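Long-range contact in integron gene cassette protein HFX_CASS2 (Uncultured bacterium, PDB 3FXH), which is of unknown function, an all-helical protein encoded by a mobile integron gene cassette recovered from a sewage outfall: residues Phe53-Ala64 against Ile94-Val105. Residues are numbered along the deposited sequence; the frame is centred on the assembly and turned at random.
Sequences FHELSEQERFIA and IENAFGRHANTV
Phe-98 lays one ring face over CD2 of Phe-62, the two ring planes inclined at 49° with centroids 4.9 Å apart. Its edge meets CZ of Phe-53, 3.9 Å from Phe-98 CD1, and Ile-63 CD1 comes within 4.0 Å of Phe-98 CE2, making Phe-98 a knob in a hole formed by Phe-53, Ser-57, Phe-62 and Ile-63. Helix 116-131 touches Phe-53 and Phe-62, while helix 24-43 meets Ile-63 and Ile-94, so the cluster belongs to the core of the helical bundle. The axes of 53-58 and 94-102 cross at -129°; the backbones come nearest at Ser-57 and Gly-99, where Ser-57 O rests 3.0 Å from Gly-99 CA, an approach that rests on Gly-99 having no side chain. Ser-57 CB packs on Ala-102 CB, its OG turned back to Phe-53 O. Helix 50-58 ends in a Schellman motif with Glu-60 at C-prime, and the chain restarts as helix 62-69 with Arg-61 as N-cap residue. Glu-95, bent at chi2 (-80°), brings its carboxylate to the first-turn amides, OE1 taking Ile-63 N at 3.0 Å in a nearly straight bond and OE2 taking Ala-64 N (3.0 Å), both on syn sides. One water ties OE1 to Phe-62 N and Glu-95 O; another joins OE2 to Glu-60 O. The helix start would probably stabilise the negative charge. A leucine in place of Glu-95 would probably leave the amides of Ile-63 and Ala-64 without their acceptor and cost each water its carboxylate partner. At the far end, His-54 ND1 makes a weak bond to Ala-102 O, and CE1 approaches Val-105 O.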
loop_
_atom_site.group_PDB
_atom_site.type_symbol
_atom_site.label_atom_id
_atom_site.label_comp_id
_atom_site.label_asym_id
_atom_site.label_seq_id
_atom_site.Cartn_x
_atom_site.Cartn_y
_atom_site.Cartn_z
ATOM N N PHE A 53 3.890 17.064 2.669
ATOM C CA PHE A 53 3.231 16.188 1.721
ATOM C C PHE A 53 2.165 16.946 0.925
ATOM O O PHE A 53 2.092 16.822 -0.294
ATOM C CB PHE A 53 2.619 14.943 2.374
ATOM C CG PHE A 53 1.771 14.153 1.417
ATOM C CD1 PHE A 53 2.367 13.353 0.461
ATOM C CD2 PHE A 53 0.391 14.294 1.406
ATOM C CE1 PHE A 53 1.599 12.673 -0.469
ATOM C CE2 PHE A 53 -0.386 13.625 0.488
ATOM C CZ PHE A 53 0.217 12.807 -0.455
ATOM N N HIS A 54 1.344 17.744 1.610
ATOM C CA HIS A 54 0.291 18.487 0.923
ATOM C C HIS A 54 0.855 19.560 -0.013
ATOM O O HIS A 54 0.298 19.821 -1.083
ATOM C CB HIS A 54 -0.717 19.083 1.927
ATOM C CG HIS A 54 -1.683 18.073 2.460
ATOM N ND1 HIS A 54 -2.726 17.571 1.708
ATOM C CD2 HIS A 54 -1.740 17.436 3.654
ATOM C CE1 HIS A 54 -3.383 16.667 2.416
ATOM N NE2 HIS A 54 -2.807 16.569 3.601
ATOM N N GLU A 55 1.967 20.168 0.386
ATOM C CA GLU A 55 2.620 21.184 -0.437
ATOM C C GLU A 55 3.178 20.570 -1.726
ATOM O O GLU A 55 2.901 21.044 -2.829
ATOM C CB GLU A 55 3.730 21.872 0.366
ATOM C CG GLU A 55 4.665 22.756 -0.441
ATOM C CD GLU A 55 5.673 23.490 0.436
ATOM O OE1 GLU A 55 5.475 23.517 1.671
ATOM O OE2 GLU A 55 6.659 24.038 -0.107
ATOM N N LEU A 56 3.958 19.504 -1.582
ATOM C CA LEU A 56 4.531 18.815 -2.737
ATOM C C LEU A 56 3.465 18.311 -3.715
ATOM O O LEU A 56 3.610 18.441 -4.926
ATOM C CB LEU A 56 5.413 17.654 -2.275
ATOM C CG LEU A 56 6.630 18.103 -1.458
ATOM C CD1 LEU A 56 7.389 16.901 -0.933
ATOM C CD2 LEU A 56 7.528 18.981 -2.311
ATOM N N SER A 57 2.399 17.727 -3.175
ATOM C CA SER A 57 1.328 17.179 -3.995
ATOM C C SER A 57 0.598 18.282 -4.745
ATOM O O SER A 57 0.300 18.144 -5.930
ATOM C CB SER A 57 0.337 16.399 -3.134
ATOM O OG SER A 57 0.988 15.330 -2.470
ATOM N N GLU A 58 0.290 19.366 -4.037
ATOM C CA GLU A 58 -0.384 20.502 -4.642
ATOM C C GLU A 58 0.455 21.086 -5.781
ATOM O O GLU A 58 -0.080 21.556 -6.795
ATOM C CB GLU A 58 -0.664 21.563 -3.568
ATOM C CG GLU A 58 -1.056 22.919 -4.084
ATOM C CD GLU A 58 -1.294 23.910 -2.954
ATOM O OE1 GLU A 58 -0.890 23.614 -1.805
ATOM O OE2 GLU A 58 -1.891 24.978 -3.216
ATOM N N GLN A 59 1.773 21.060 -5.606
ATOM C CA GLN A 59 2.679 21.558 -6.624
ATOM C C GLN A 59 2.985 20.442 -7.615
ATOM O O GLN A 59 3.859 20.579 -8.468
ATOM C CB GLN A 59 3.969 22.052 -5.985
ATOM C CG GLN A 59 3.821 23.359 -5.215
ATOM C CD GLN A 59 4.982 23.595 -4.273
ATOM O OE1 GLN A 59 6.075 23.068 -4.475
ATOM N NE2 GLN A 59 4.749 24.377 -3.232
ATOM N N GLU A 60 2.269 19.332 -7.474
ATOM C CA GLU A 60 2.388 18.212 -8.399
ATOM C C GLU A 60 3.841 17.765 -8.576
ATOM O O GLU A 60 4.298 17.578 -9.700
ATOM C CB GLU A 60 1.764 18.586 -9.757
ATOM C CG GLU A 60 0.356 19.186 -9.665
ATOM C CD GLU A 60 -0.437 19.016 -10.966
ATOM O OE1 GLU A 60 0.190 18.763 -12.019
ATOM O OE2 GLU A 60 -1.683 19.124 -10.936
ATOM N N ARG A 61 4.560 17.587 -7.465
ATOM C CA ARG A 61 5.966 17.193 -7.522
ATOM C C ARG A 61 6.391 16.289 -6.356
ATOM O O ARG A 61 7.565 16.233 -5.975
ATOM C CB ARG A 61 6.874 18.423 -7.634
ATOM C CG ARG A 61 7.074 19.201 -6.341
ATOM C CD ARG A 61 7.878 20.481 -6.610
ATOM N NE ARG A 61 7.820 21.396 -5.473
ATOM C CZ ARG A 61 8.781 21.529 -4.563
ATOM N NH1 ARG A 61 9.900 20.830 -4.669
ATOM N NH2 ARG A 61 8.629 22.383 -3.558
ATOM N N PHE A 62 5.428 15.566 -5.806
ATOM C CA PHE A 62 5.707 14.665 -4.700
ATOM C C PHE A 62 6.655 13.557 -5.152
ATOM O O PHE A 62 7.640 13.246 -4.483
ATOM C CB PHE A 62 4.405 14.081 -4.165
ATOM C CG PHE A 62 4.591 12.955 -3.205
ATOM C CD1 PHE A 62 5.206 13.160 -1.971
ATOM C CD2 PHE A 62 4.134 11.685 -3.520
ATOM C CE1 PHE A 62 5.373 12.107 -1.068
ATOM C CE2 PHE A 62 4.298 10.615 -2.619
ATOM C CZ PHE A 62 4.920 10.829 -1.394
ATOM N N ILE A 63 6.381 12.978 -6.309
ATOM C CA ILE A 63 7.209 11.853 -6.764
ATOM C C ILE A 63 8.623 12.313 -7.120
ATOM O O ILE A 63 9.607 11.702 -6.710
ATOM C CB ILE A 63 6.547 11.074 -7.910
ATOM C CG1 ILE A 63 5.216 10.484 -7.435
ATOM C CG2 ILE A 63 7.451 9.933 -8.363
ATOM C CD1 ILE A 63 5.384 9.502 -6.305
ATOM N N ALA A 64 8.721 13.406 -7.865
ATOM C CA ALA A 64 10.021 13.997 -8.179
ATOM C C ALA A 64 10.824 14.263 -6.908
ATOM O O ALA A 64 12.030 14.015 -6.854
ATOM C CB ALA A 64 9.838 15.283 -8.971
ATOM N N ILE A 94 0.253 10.678 -12.698
ATOM C CA ILE A 94 0.450 10.363 -11.288
ATOM C C ILE A 94 0.688 11.614 -10.431
ATOM O O ILE A 94 0.043 11.784 -9.398
ATOM C CB ILE A 94 1.570 9.319 -11.100
ATOM C CG1 ILE A 94 1.134 7.981 -11.701
ATOM C CG2 ILE A 94 1.927 9.138 -9.613
ATOM C CD1 ILE A 94 2.226 6.958 -11.733
ATOM N N GLU A 95 1.605 12.491 -10.847
ATOM C CA GLU A 95 1.853 13.721 -10.084
ATOM C C GLU A 95 0.586 14.562 -9.916
ATOM O O GLU A 95 0.328 15.113 -8.847
ATOM C CB GLU A 95 2.949 14.568 -10.743
ATOM C CG GLU A 95 4.310 13.889 -10.793
ATOM C CD GLU A 95 5.070 13.963 -9.480
ATOM O OE1 GLU A 95 4.448 13.864 -8.397
ATOM O OE2 GLU A 95 6.308 14.106 -9.533
ATOM N N ASN A 96 -0.186 14.691 -10.991
ATOM C CA ASN A 96 -1.426 15.452 -10.940
ATOM C C ASN A 96 -2.449 14.754 -10.052
ATOM O O ASN A 96 -3.215 15.401 -9.334
ATOM C CB ASN A 96 -1.996 15.649 -12.347
ATOM C CG ASN A 96 -3.401 16.230 -12.329
ATOM O OD1 ASN A 96 -3.583 17.446 -12.252
ATOM N ND2 ASN A 96 -4.400 15.361 -12.399
ATOM N N ALA A 97 -2.457 13.429 -10.108
ATOM C CA ALA A 97 -3.398 12.649 -9.311
ATOM C C ALA A 97 -3.138 12.854 -7.816
ATOM O O ALA A 97 -4.072 13.007 -7.038
ATOM C CB ALA A 97 -3.336 11.186 -9.687
ATOM N N PHE A 98 -1.870 12.885 -7.412
ATOM C CA PHE A 98 -1.557 13.198 -6.016
ATOM C C PHE A 98 -2.091 14.575 -5.634
ATOM O O PHE A 98 -2.671 14.754 -4.564
ATOM C CB PHE A 98 -0.050 13.142 -5.757
ATOM C CG PHE A 98 0.446 11.782 -5.370
ATOM C CD1 PHE A 98 0.381 11.353 -4.052
ATOM C CD2 PHE A 98 0.969 10.929 -6.324
ATOM C CE1 PHE A 98 0.833 10.099 -3.694
ATOM C CE2 PHE A 98 1.421 9.678 -5.971
ATOM C CZ PHE A 98 1.345 9.256 -4.653
ATOM N N GLY A 99 -1.879 15.547 -6.515
ATOM C CA GLY A 99 -2.355 16.899 -6.288
ATOM C C GLY A 99 -3.852 16.920 -6.055
ATOM O O GLY A 99 -4.332 17.536 -5.098
ATOM N N ARG A 100 -4.587 16.229 -6.923
ATOM C CA ARG A 100 -6.050 16.187 -6.847
ATOM C C ARG A 100 -6.547 15.542 -5.558
ATOM O O ARG A 100 -7.417 16.079 -4.873
ATOM C CB ARG A 100 -6.634 15.431 -8.043
ATOM C CG ARG A 100 -6.504 16.164 -9.368
ATOM C CD ARG A 100 -7.266 15.448 -10.479
ATOM N NE ARG A 100 -6.564 14.280 -11.018
ATOM C CZ ARG A 100 -6.930 13.019 -10.805
ATOM N NH1 ARG A 100 -7.980 12.752 -10.041
ATOM N NH2 ARG A 100 -6.244 12.024 -11.355
ATOM N N HIS A 101 -6.004 14.371 -5.243
ATOM C CA HIS A 101 -6.456 13.637 -4.069
ATOM C C HIS A 101 -6.025 14.312 -2.766
ATOM O O HIS A 101 -6.813 14.398 -1.820
ATOM C CB HIS A 101 -6.017 12.168 -4.135
ATOM C CG HIS A 101 -6.705 11.383 -5.210
ATOM N ND1 HIS A 101 -7.945 10.805 -5.034
ATOM C CD2 HIS A 101 -6.328 11.081 -6.477
ATOM C CE1 HIS A 101 -8.301 10.183 -6.144
ATOM N NE2 HIS A 101 -7.336 10.333 -7.035
ATOM N N ALA A 102 -4.797 14.821 -2.718
ATOM C CA ALA A 102 -4.322 15.469 -1.495
ATOM C C ALA A 102 -5.058 16.790 -1.252
ATOM O O ALA A 102 -4.991 17.352 -0.159
ATOM C CB ALA A 102 -2.823 15.691 -1.537
ATOM N N ASN A 103 -5.744 17.286 -2.280
ATOM C CA ASN A 103 -6.604 18.466 -2.142
ATOM C C ASN A 103 -7.917 18.174 -1.410
ATOM O O ASN A 103 -8.598 19.092 -0.981
ATOM C CB ASN A 103 -6.913 19.069 -3.523
ATOM C CG ASN A 103 -7.874 20.253 -3.454
ATOM O OD1 ASN A 103 -7.496 21.352 -3.050
ATOM N ND2 ASN A 103 -9.119 20.035 -3.874
ATOM N N THR A 104 -8.277 16.901 -1.267
ATOM C CA THR A 104 -9.585 16.566 -0.698
ATOM C C THR A 104 -9.537 15.622 0.502
ATOM O O THR A 104 -10.520 15.509 1.233
ATOM C CB THR A 104 -10.539 15.961 -1.750
ATOM O OG1 THR A 104 -10.037 14.688 -2.173
ATOM C CG2 THR A 104 -10.676 16.886 -2.951
ATOM N N VAL A 105 -8.418 14.933 0.706
ATOM C CA VAL A 105 -8.292 14.086 1.887
ATOM C C VAL A 105 -7.243 14.606 2.855
ATOM O O VAL A 105 -6.408 15.426 2.489
ATOM C CB VAL A 105 -7.994 12.613 1.522
ATOM C CG1 VAL A 105 -9.098 12.080 0.601
ATOM C CG2 VAL A 105 -6.600 12.480 0.867
HETATM O O HOH W 1 6.941 16.304 -11.000
HETATM O O HOH W 2 2.657 15.112 -7.013
#